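Local coordinates for Thiol:disulfide interchange protein (Klebsiella pneumoniae, PDB 6DXN) that probably catalyses thiol-disulfide exchange in the periplasm, as a DsbA-type oxidoreductase of the thioredoxin family, at residues E41-D46 / T175-M180; G88-L93 / K112-L117. One frame throughout, in Å; residues are numbered along the deposited sequence. Where two conformers were deposited one is given.

Interaction 1. Residues E41-D46 / T175-M180; sequences ERINVD and TYAEDM
Val-45 and Met-180, a selenomethionine, meet in the tightest part of this contact, where CG1 of Val-45 lies 3.4 Å from CG of Met-180, closer than carbon atoms usually approach. CG of Met-180 stands anti to its own backbone N (chi1 164°), and the chain then bends at chi2 and chi3, which turn SE and CE aside instead of letting the chain run straight out. Phe-39 and Phe-155 both pack on this pair from its buried side. The second methyl of Val-45, CG2, comes in at the edge of the Tyr-176 ring, near its plane, 3.9 Å from CE1.

Ala-177, on the same face of helix 173-188, is small enough for the backbones to come together: its CA is 4.6 Å from CA of Val-45. Its methyl CB rests against the turn of 41-46, touching the carbonyl O of Ile-43 at 3.7 Å and O of Asn-44 at a similar distance. That turn is the kink of a DsbA-like thioredoxin fold, in which the helix that begins at the CxxC motif is interrupted and resumes as helix 45-52. Asn-44 makes the break with a positive phi of 65°, and the C-terminal helix packs directly against it.

Toward solvent the contact is looser. Ile-43, partly exposed, sends CG2 obliquely to CD1 of Tyr-176 at 4.0 Å and toward CB of Ala-177 at 4.2 Å. No hydrogen bond joins the two segments; the hydroxyl of Tyr-176 is instead hydrogen-bonded to the backbone O of Asn-165, while the same side chain borders a triethylene glycol molecule, probably from the crystallisation liquor.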
ATOM      1  N   GLU A  41      -5.590   4.646   8.420  1.00 18.75           N
ATOM      2  CA  GLU A  41      -5.960   4.832   9.843  1.00 19.85           C
ATOM      3  C   GLU A  41      -7.101   5.841  10.074  1.00 20.89           C
ATOM      4  O   GLU A  41      -7.843   5.681  11.049  1.00 26.54           O
ATOM      5  CB  GLU A  41      -4.688   5.247  10.605  1.00 20.28           C
ATOM      6  CG  GLU A  41      -4.869   5.444  12.106  1.00 20.40           C
ATOM      7  CD  GLU A  41      -5.457   6.777  12.550  1.00 20.01           C
ATOM      8  OE1 GLU A  41      -5.325   7.766  11.801  1.00 21.10           O
ATOM      9  OE2 GLU A  41      -6.059   6.822  13.639  1.00 21.17           O
ATOM     10  N   ARG A  42      -7.239   6.870   9.227  1.00 20.98           N
ATOM     11  CA  ARG A  42      -8.274   7.921   9.454  1.00 21.28           C
ATOM     12  C   ARG A  42      -9.509   7.691   8.575  1.00 20.51           C
ATOM     13  O   ARG A  42     -10.607   7.539   9.097  1.00 19.85           O
ATOM     14  CB  ARG A  42      -7.731   9.331   9.187  1.00 21.60           C
ATOM     15  CG  ARG A  42      -8.752  10.440   9.415  1.00 22.12           C
ATOM     16  CD  ARG A  42      -8.237  11.838   9.109  1.00 23.74           C
ATOM     17  NE  ARG A  42      -7.047  12.161   9.890  1.00 22.72           N
ATOM     18  CZ  ARG A  42      -7.064  12.559  11.156  1.00 24.40           C
ATOM     19  NH1 ARG A  42      -8.218  12.678  11.790  1.00 23.39           N
ATOM     20  NH2 ARG A  42      -5.929  12.823  11.785  1.00 22.18           N
ATOM     21  N   ILE A  43      -9.318   7.756   7.254  1.00 20.67           N
ATOM     22  CA  ILE A  43     -10.394   7.551   6.275  1.00 22.37           C
ATOM     23  C   ILE A  43     -10.773   6.068   6.285  1.00 21.96           C
ATOM     24  O   ILE A  43     -11.939   5.713   6.122  1.00 23.31           O
ATOM     25  CB  ILE A  43      -9.973   8.003   4.862  1.00 22.73           C
ATOM     26  CG1 ILE A  43      -9.466   9.446   4.849  1.00 25.19           C
ATOM     27  CG2 ILE A  43     -11.120   7.794   3.872  1.00 24.77           C
ATOM     28  CD1 ILE A  43      -8.962   9.909   3.502  1.00 25.49           C
ATOM     29  N   ASN A  44      -9.756   5.216   6.459  1.00 20.99           N
ATOM     30  CA  ASN A  44      -9.952   3.779   6.493  1.00 20.66           C
ATOM     31  C   ASN A  44     -10.453   3.301   5.123  1.00 18.85           C
ATOM     32  O   ASN A  44     -11.411   2.531   5.011  1.00 16.35           O
ATOM     33  CB  ASN A  44     -10.819   3.361   7.683  1.00 21.53           C
ATOM     34  CG  ASN A  44     -10.045   3.442   8.981  1.00 23.83           C
ATOM     35  OD1 ASN A  44      -8.904   2.981   9.051  1.00 26.31           O
ATOM     36  ND2 ASN A  44     -10.651   4.012  10.010  1.00 23.38           N
ATOM     37  N   VAL A  45      -9.778   3.792   4.080  1.00 17.20           N
ATOM     38  CA  VAL A  45     -10.043   3.372   2.726  1.00 17.39           C
ATOM     39  C   VAL A  45      -9.610   1.906   2.600  1.00 15.17           C
ATOM     40  O   VAL A  45     -10.240   1.126   1.894  1.00 14.33           O
ATOM     41  CB  VAL A  45      -9.275   4.237   1.708  1.00 17.72           C
ATOM     42  CG1 VAL A  45      -9.333   3.657   0.309  1.00 17.27           C
ATOM     43  CG2 VAL A  45      -9.738   5.681   1.718  1.00 19.22           C
ATOM     44  N   ASP A  46      -8.532   1.549   3.310  1.00 15.08           N
ATOM     45  CA  ASP A  46      -7.942   0.197   3.210  1.00 15.10           C
ATOM     46  C   ASP A  46      -8.877  -0.875   3.787  1.00 15.31           C
ATOM     47  O   ASP A  46      -9.042  -1.915   3.174  1.00 14.43           O
ATOM     48  CB  ASP A  46      -6.572   0.129   3.886  1.00 14.62           C
ATOM     49  CG  ASP A  46      -5.448   0.822   3.133  1.00 14.67           C
ATOM     50  OD1 ASP A  46      -5.676   1.287   1.996  1.00 15.65           O
ATOM     51  OD2 ASP A  46      -4.349   0.867   3.683  1.00 14.87           O
ATOM     52  N   THR A 175     -18.301   7.900   3.537  1.00 22.19           N
ATOM     53  CA  THR A 175     -18.930   7.771   2.229  1.00 22.09           C
ATOM     54  C   THR A 175     -17.832   7.638   1.168  1.00 20.38           C
ATOM     55  O   THR A 175     -17.941   6.824   0.243  1.00 16.63           O
ATOM     56  CB  THR A 175     -19.880   8.948   1.968  1.00 21.84           C
ATOM     57  OG1 THR A 175     -20.815   8.999   3.050  1.00 20.39           O
ATOM     58  CG2 THR A 175     -20.619   8.836   0.652  1.00 23.80           C
ATOM     59  N   TYR A 176     -16.763   8.427   1.334  1.00 19.42           N
ATOM     60  CA  TYR A 176     -15.638   8.399   0.409  1.00 17.29           C
ATOM     61  C   TYR A 176     -15.030   6.989   0.355  1.00 17.92           C
ATOM     62  O   TYR A 176     -14.797   6.441  -0.741  1.00 16.43           O
ATOM     63  CB  TYR A 176     -14.564   9.422   0.796  1.00 17.24           C
ATOM     64  CG  TYR A 176     -13.363   9.351  -0.110  1.00 16.75           C
ATOM     65  CD1 TYR A 176     -12.371   8.411   0.117  1.00 16.62           C
ATOM     66  CD2 TYR A 176     -13.240  10.172  -1.218  1.00 15.93           C
ATOM     67  CE1 TYR A 176     -11.275   8.303  -0.721  1.00 16.51           C
ATOM     68  CE2 TYR A 176     -12.143  10.085  -2.061  1.00 16.01           C
ATOM     69  CZ  TYR A 176     -11.162   9.136  -1.816  1.00 15.56           C
ATOM     70  OH  TYR A 176     -10.077   9.005  -2.631  1.00 15.02           O
ATOM     71  N   ALA A 177     -14.759   6.418   1.538  1.00 17.37           N
ATOM     72  CA  ALA A 177     -14.149   5.095   1.651  1.00 17.13           C
ATOM     73  C   ALA A 177     -15.039   4.043   0.970  1.00 16.79           C
ATOM     74  O   ALA A 177     -14.537   3.178   0.267  1.00 15.39           O
ATOM     75  CB  ALA A 177     -13.900   4.753   3.100  1.00 17.36           C
ATOM     76  N   GLU A 178     -16.356   4.151   1.177  1.00 18.09           N
ATOM     77  CA  GLU A 178     -17.312   3.211   0.580  1.00 19.53           C
ATOM     78  C   GLU A 178     -17.282   3.342  -0.949  1.00 17.52           C
ATOM     79  O   GLU A 178     -17.321   2.338  -1.647  1.00 15.93           O
ATOM     80  CB  GLU A 178     -18.734   3.448   1.090  1.00 21.57           C
ATOM     81  CG  GLU A 178     -19.728   2.385   0.620  1.00 24.72           C
ATOM     82  CD  GLU A 178     -21.187   2.653   0.959  1.00 27.40           C
ATOM     83  OE1 GLU A 178     -21.602   3.831   0.888  1.00 29.71           O
ATOM     84  OE2 GLU A 178     -21.908   1.680   1.305  1.00 28.71           O
ATOM     85  N   ASP A 179     -17.179   4.582  -1.438  1.00 16.75           N
ATOM     86  CA  ASP A 179     -17.197   4.905  -2.878  1.00 17.26           C
ATOM     87  C   ASP A 179     -15.924   4.355  -3.535  1.00 16.63           C
ATOM     88  O   ASP A 179     -15.943   3.913  -4.689  1.00 14.99           O
ATOM     89  CB  ASP A 179     -17.352   6.419  -3.095  1.00 16.96           C
ATOM     90  CG  ASP A 179     -17.952   6.816  -4.440  1.00 18.67           C
ATOM     91  OD1 ASP A 179     -18.657   5.982  -5.026  1.00 17.20           O
ATOM     92  OD2 ASP A 179     -17.730   7.973  -4.879  1.00 18.14           O
HETATM   93  N   MSE A 180     -14.815   4.390  -2.784  1.00 17.48           N
HETATM   94  CA  MSE A 180     -13.546   3.893  -3.281  1.00 16.66           C
HETATM   95  C   MSE A 180     -13.617   2.395  -3.439  1.00 15.08           C
HETATM   96  O   MSE A 180     -13.189   1.856  -4.466  1.00 14.07           O
HETATM   97  CB  MSE A 180     -12.413   4.304  -2.340  1.00 18.88           C
HETATM   98  CG  MSE A 180     -11.158   3.486  -2.610  1.00 19.77           C
HETATM   99 SE   MSE A 180     -10.317   4.016  -4.300  1.00 27.36          SE
HETATM  100  CE  MSE A 180      -9.239   5.524  -3.600  1.00 25.76           C
TER

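Interaction 2. Residues G88-L93 / K112-L117; sequences GKVEKL and KVFNQL
Val-90 projects from helix 87-99 toward helix 107-115 and divides its contacts between three residues. Its CG2 stands anti to the backbone N while CG1 takes the crowded position between N and the carbonyl carbon (chi1 73°). CG2 reaches CG1 of Val-113 at 3.7 Å, the two valine side chains crossing at about a right angle. The same methyl makes an off-centre CH-pi contact with Phe-114, 4.2 Å from the ring centroid and 30° from the ring normal, with CE1 as its nearest ring atom. Behind this methyl, CB of Val-90 meets CD1 of Leu-117 at 4.1 Å.

One turn further on, Leu-93 lays its CB against CG1 of Val-113 at 3.6 Å, the side chains oblique to each other. This one methyl of Val-113 thus touches both Val-90 and Leu-93. The two leucines approach differently: Leu-93 and Leu-117 reach toward each other tip to tip, CD1 of the first 4.0 Å from CD2 of the second. This leucine pair is partly exposed, whereas both valines and the phenylalanine are buried.

Deeper in, Phe-114 packs on Ala-77 and Val-80 of helix 71-83 and meets the ring of Tyr-124 edge-to-face. The contact joins two helices of the helical domain that DsbA proteins carry inserted in the thioredoxin fold.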
ATOM      1  N   GLY A  88       0.113  -6.309   9.930  1.00 32.61           N
ATOM      2  CA  GLY A  88      -1.156  -5.751  10.393  1.00 33.76           C
ATOM      3  C   GLY A  88      -0.986  -4.831  11.590  1.00 35.55           C
ATOM      4  O   GLY A  88      -1.747  -3.879  11.749  1.00 37.41           O
ATOM      5  N   LYS A  89       0.027  -5.107  12.421  1.00 36.16           N
ATOM      6  CA  LYS A  89       0.280  -4.317  13.639  1.00 34.28           C
ATOM      7  C   LYS A  89       1.321  -3.211  13.411  1.00 31.01           C
ATOM      8  O   LYS A  89       1.144  -2.081  13.877  1.00 35.05           O
ATOM      9  CB  LYS A  89       0.810  -5.211  14.766  1.00 37.52           C
ATOM     10  CG  LYS A  89      -0.143  -6.276  15.288  1.00 38.56           C
ATOM     11  CD  LYS A  89       0.430  -7.059  16.455  1.00 39.67           C
ATOM     12  CE  LYS A  89      -0.531  -8.082  17.023  1.00 40.85           C
ATOM     13  NZ  LYS A  89       0.043  -8.779  18.199  1.00 39.85           N
ATOM     14  N   VAL A  90       2.402  -3.547  12.700  1.00 27.28           N
ATOM     15  CA  VAL A  90       3.536  -2.630  12.521  1.00 23.92           C
ATOM     16  C   VAL A  90       3.162  -1.445  11.619  1.00 21.03           C
ATOM     17  O   VAL A  90       3.804  -0.390  11.706  1.00 18.60           O
ATOM     18  CB  VAL A  90       4.773  -3.360  11.963  1.00 24.60           C
ATOM     19  CG1 VAL A  90       4.594  -3.716  10.499  1.00 26.22           C
ATOM     20  CG2 VAL A  90       6.052  -2.551  12.149  1.00 26.88           C
ATOM     21  N   GLU A  91       2.133  -1.605  10.776  1.00 18.01           N
ATOM     22  CA  GLU A  91       1.788  -0.543   9.842  1.00 17.61           C
ATOM     23  C   GLU A  91       1.546   0.787  10.587  1.00 17.60           C
ATOM     24  O   GLU A  91       2.187   1.795  10.288  1.00 14.43           O
ATOM     25  CB  GLU A  91       0.584  -0.924   8.966  1.00 17.66           C
ATOM     26  CG  GLU A  91       0.391   0.048   7.814  1.00 18.17           C
ATOM     27  CD  GLU A  91      -0.817  -0.146   6.906  1.00 18.42           C
ATOM     28  OE1 GLU A  91      -1.523  -1.160   7.049  1.00 17.22           O
ATOM     29  OE2 GLU A  91      -1.059   0.748   6.075  1.00 17.57           O
ATOM     30  N   LYS A  92       0.621   0.793  11.553  1.00 19.09           N
ATOM     31  CA  LYS A  92       0.258   2.049  12.263  1.00 22.48           C
ATOM     32  C   LYS A  92       1.441   2.617  13.055  1.00 21.43           C
ATOM     33  O   LYS A  92       1.544   3.839  13.210  1.00 24.02           O
ATOM     34  CB  LYS A  92      -0.942   1.825  13.192  1.00 23.16           C
ATOM     35  CG  LYS A  92      -2.255   1.506  12.488  1.00 23.92           C
ATOM     36  CD  LYS A  92      -3.426   1.270  13.434  1.00 24.60           C
ATOM     37  CE  LYS A  92      -4.682   0.770  12.743  1.00 27.60           C
ATOM     38  NZ  LYS A  92      -5.161   1.705  11.694  1.00 28.19           N
ATOM     39  N   LEU A  93       2.322   1.737  13.538  1.00 21.42           N
ATOM     40  CA  LEU A  93       3.481   2.120  14.354  1.00 23.74           C
ATOM     41  C   LEU A  93       4.555   2.817  13.505  1.00 22.20           C
ATOM     42  O   LEU A  93       5.296   3.671  14.034  1.00 20.83           O
ATOM     43  CB  LEU A  93       4.033   0.871  15.043  1.00 25.50           C
ATOM     44  CG  LEU A  93       3.033   0.116  15.918  1.00 28.37           C
ATOM     45  CD1 LEU A  93       3.626  -1.195  16.407  1.00 30.92           C
ATOM     46  CD2 LEU A  93       2.570   0.967  17.093  1.00 29.90           C
ATOM     47  N   LYS A 112      13.644  -0.964  16.212  1.00 21.68           N
ATOM     48  CA  LYS A 112      13.109  -0.798  17.572  1.00 23.78           C
ATOM     49  C   LYS A 112      11.594  -1.041  17.580  1.00 21.11           C
ATOM     50  O   LYS A 112      11.078  -1.542  18.554  1.00 20.81           O
ATOM     51  CB  LYS A 112      13.473   0.563  18.177  1.00 24.69           C
ATOM     52  CG  LYS A 112      14.956   0.745  18.483  1.00 26.68           C
ATOM     53  CD  LYS A 112      15.267   1.896  19.422  1.00 27.91           C
ATOM     54  CE  LYS A 112      14.703   3.226  18.965  1.00 28.44           C
ATOM     55  NZ  LYS A 112      15.084   4.321  19.887  1.00 29.62           N
ATOM     56  N   VAL A 113      10.895  -0.708  16.491  1.00 22.97           N
ATOM     57  CA  VAL A 113       9.436  -0.942  16.429  1.00 21.92           C
ATOM     58  C   VAL A 113       9.169  -2.454  16.539  1.00 22.22           C
ATOM     59  O   VAL A 113       8.291  -2.899  17.299  1.00 23.55           O
ATOM     60  CB  VAL A 113       8.812  -0.351  15.145  1.00 24.50           C
ATOM     61  CG1 VAL A 113       7.325  -0.666  15.044  1.00 25.37           C
ATOM     62  CG2 VAL A 113       9.037   1.151  15.036  1.00 24.54           C
ATOM     63  N   PHE A 114       9.950  -3.237  15.789  1.00 20.61           N
ATOM     64  CA  PHE A 114       9.822  -4.701  15.725  1.00 21.41           C
ATOM     65  C   PHE A 114      10.153  -5.344  17.080  1.00 23.04           C
ATOM     66  O   PHE A 114       9.560  -6.366  17.451  1.00 24.74           O
ATOM     67  CB  PHE A 114      10.699  -5.238  14.591  1.00 20.88           C
ATOM     68  CG  PHE A 114      10.192  -4.930  13.203  1.00 21.87           C
ATOM     69  CD1 PHE A 114      10.135  -3.626  12.734  1.00 23.86           C
ATOM     70  CD2 PHE A 114       9.792  -5.953  12.354  1.00 23.02           C
ATOM     71  CE1 PHE A 114       9.675  -3.349  11.457  1.00 24.13           C
ATOM     72  CE2 PHE A 114       9.332  -5.673  11.077  1.00 25.23           C
ATOM     73  CZ  PHE A 114       9.272  -4.372  10.632  1.00 24.71           C
ATOM     74  N   ASN A 115      11.094  -4.738  17.810  1.00 23.08           N
ATOM     75  CA  ASN A 115      11.515  -5.220  19.132  1.00 24.03           C
ATOM     76  C   ASN A 115      10.336  -5.182  20.111  1.00 27.20           C
ATOM     77  O   ASN A 115      10.172  -6.092  20.922  1.00 27.63           O
ATOM     78  CB  ASN A 115      12.648  -4.373  19.721  1.00 22.41           C
ATOM     79  CG  ASN A 115      13.973  -4.481  18.994  1.00 21.92           C
ATOM     80  OD1 ASN A 115      14.780  -3.560  19.057  1.00 18.70           O
ATOM     81  ND2 ASN A 115      14.222  -5.601  18.329  1.00 20.69           N
ATOM     82  N   GLN A 116       9.531  -4.117  20.012  0.50 27.03           N
ATOM     83  CA  GLN A 116       8.362  -3.889  20.871  0.50 27.15           C
ATOM     84  C   GLN A 116       7.265  -4.923  20.586  0.50 28.35           C
ATOM     85  O   GLN A 116       6.352  -5.090  21.398  0.50 29.06           O
ATOM     86  CB  GLN A 116       7.834  -2.474  20.629  0.50 26.16           C
ATOM     87  CG  GLN A 116       8.895  -1.401  20.817  0.50 24.47           C
ATOM     88  CD  GLN A 116       8.507  -0.092  20.176  0.50 23.77           C
ATOM     89  OE1 GLN A 116       7.335   0.173  19.916  0.50 23.75           O
ATOM     90  NE2 GLN A 116       9.501   0.737  19.902  0.50 22.00           N
ATOM     91  N   LEU A 117       7.362  -5.599  19.431  1.00 30.15           N
ATOM     92  CA  LEU A 117       6.382  -6.619  19.023  1.00 29.93           C
ATOM     93  C   LEU A 117       6.883  -8.035  19.356  1.00 31.84           C
ATOM     94  O   LEU A 117       6.133  -9.006  19.200  1.00 34.79           O
ATOM     95  CB  LEU A 117       6.100  -6.479  17.522  1.00 30.23           C
ATOM     96  CG  LEU A 117       5.485  -5.148  17.082  1.00 31.35           C
ATOM     97  CD1 LEU A 117       5.168  -5.165  15.595  1.00 31.04           C
ATOM     98  CD2 LEU A 117       4.229  -4.830  17.880  1.00 31.93           C
TER

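In the fold
Interactions 1 and 2 have centres about 23 Å apart, and interaction 2 is nested along the chain inside the loop closed by interaction 1. The first joins the kink between helices 34-41 and 45-52 to helix 173-188, beside the mixed sheet of the thioredoxin part; the second lies within the inserted helical part, between helices 87-99 and 107-115. The two sets of segments nevertheless touch where helix 87-99 faces the kinked helix: NZ of Lys-92 lies 3.7 Å from CA of Glu-41. Deeper in this junction, Asp-46 and Glu-91 both form salt bridges with Lys-61, a shared cation that probably offsets the proximity of the two carboxylates.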